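PDB 6IE4: agenet domain-containing protein, which binds methylated histone H3 tails through its tandem Agenet domains, of the SH3-like clan, and so probably acts as a reader of chromatin marks. Local coordinates for residues T114-L117 with K121-V124. Numbering follows the deposited sequence.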
loop_
_atom_site.group_PDB
_atom_site.type_symbol
_atom_site.label_atom_id
_atom_site.label_comp_id
_atom_site.label_asym_id
_atom_site.label_seq_id
_atom_site.Cartn_x
_atom_site.Cartn_y
_atom_site.Cartn_z
ATOM N N THR A 114 -14.007 12.070 -2.803
ATOM C CA THR A 114 -15.280 12.528 -3.330
ATOM C C THR A 114 -15.804 13.738 -2.592
ATOM O O THR A 114 -16.596 14.494 -3.165
ATOM C CB THR A 114 -16.341 11.427 -3.275
ATOM O OG1 THR A 114 -16.424 10.906 -1.949
ATOM C CG2 THR A 114 -16.003 10.308 -4.241
ATOM N N GLU A 115 -15.353 13.958 -1.361
ATOM C CA GLU A 115 -15.827 15.067 -0.555
ATOM C C GLU A 115 -14.690 15.583 0.317
ATOM O O GLU A 115 -13.921 14.790 0.874
ATOM C CB GLU A 115 -17.022 14.615 0.288
ATOM C CG GLU A 115 -17.672 15.682 1.131
ATOM C CD GLU A 115 -19.143 15.388 1.399
ATOM O OE1 GLU A 115 -19.501 14.196 1.556
ATOM O OE2 GLU A 115 -19.934 16.355 1.455
ATOM N N VAL A 116 -14.589 16.910 0.428
ATOM C CA VAL A 116 -13.660 17.581 1.336
ATOM C C VAL A 116 -14.502 18.190 2.447
ATOM O O VAL A 116 -15.433 18.952 2.170
ATOM C CB VAL A 116 -12.840 18.663 0.606
ATOM C CG1 VAL A 116 -12.298 19.685 1.583
ATOM C CG2 VAL A 116 -11.700 18.041 -0.211
ATOM N N LEU A 117 -14.202 17.837 3.696
ATOM C CA LEU A 117 -15.056 18.176 4.828
ATOM C C LEU A 117 -14.425 19.281 5.674
ATOM O O LEU A 117 -13.198 19.397 5.752
ATOM C CB LEU A 117 -15.326 16.937 5.699
ATOM C CG LEU A 117 -15.821 15.633 5.047
ATOM C CD1 LEU A 117 -15.461 14.419 5.912
ATOM C CD2 LEU A 117 -17.305 15.637 4.769
ATOM N N LYS A 121 -10.951 16.634 7.239
ATOM C CA LYS A 121 -11.272 15.252 6.915
ATOM C C LYS A 121 -11.733 15.132 5.469
ATOM O O LYS A 121 -12.175 16.100 4.842
ATOM C CB LYS A 121 -12.346 14.701 7.868
ATOM C CG LYS A 121 -11.891 14.664 9.336
ATOM C CD LYS A 121 -12.846 13.866 10.225
ATOM C CE LYS A 121 -12.271 13.639 11.632
ATOM N NZ LYS A 121 -11.959 14.891 12.392
ATOM N N PHE A 122 -11.603 13.922 4.939
ATOM C CA PHE A 122 -11.949 13.636 3.562
ATOM C C PHE A 122 -12.779 12.372 3.535
ATOM O O PHE A 122 -12.709 11.541 4.447
ATOM C CB PHE A 122 -10.686 13.465 2.694
ATOM C CG PHE A 122 -9.687 14.572 2.875
ATOM C CD1 PHE A 122 -8.771 14.528 3.906
ATOM C CD2 PHE A 122 -9.702 15.678 2.047
ATOM C CE1 PHE A 122 -7.877 15.554 4.092
ATOM C CE2 PHE A 122 -8.810 16.696 2.227
ATOM C CZ PHE A 122 -7.898 16.637 3.256
ATOM N N SER A 123 -13.526 12.213 2.454
ATOM C CA SER A 123 -14.318 11.017 2.238
ATOM C C SER A 123 -13.912 10.459 0.889
ATOM O O SER A 123 -13.867 11.193 -0.102
ATOM C CB SER A 123 -15.843 11.321 2.282
ATOM O OG SER A 123 -16.629 10.184 1.963
ATOM N N VAL A 124 -13.676 9.150 0.844
ATOM C CA VAL A 124 -12.838 8.533 -0.175
ATOM C C VAL A 124 -13.595 7.349 -0.759
ATOM O O VAL A 124 -14.055 6.484 -0.009
ATOM C CB VAL A 124 -11.488 8.063 0.407
ATOM C CG1 VAL A 124 -10.685 7.311 -0.651
ATOM C CG2 VAL A 124 -10.677 9.225 0.977
#
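Ser123 O accepts from both the backbone N and the hydroxyl of Thr114, and more weakly from the next residue. Thr114 N donates to it at 2.8 Å, nearly in line with the C=O. Thr114 OG1, placed between its own backbone N and carbonyl carbon (chi1 53°), bonds to Ser123 O at 3.2 Å from above the carbonyl plane, and Glu115 N adds a weak bond. Toward the turn, Ser123 N reaches Glu115 O at 3.0 Å, and Leu117 N reaches Lys121 O at 2.9 Å. Gln132 NE2 of strand 131-136 bonds both Thr114 OG1 and Ser123 OG.

Side-chain packing differs between the faces. Val116 CG2 meets the edge of the Phe122 ring at CD2, 3.8 Å away, the two side chains pointing the same way. On the other face Leu117 CD1 lies 3.7 Å from the CB methylene of Lys121, and Leu117 also touches Arg134. With an alanine here in place of Leu117, CD1 is gone and Lys121 CB would probably lose its neighbour, as would the side chain of Arg134.

Thr114 and Glu115 both facing Ser123 form a classic beta bulge within the antiparallel hairpin of strands 107-117 and 121-126.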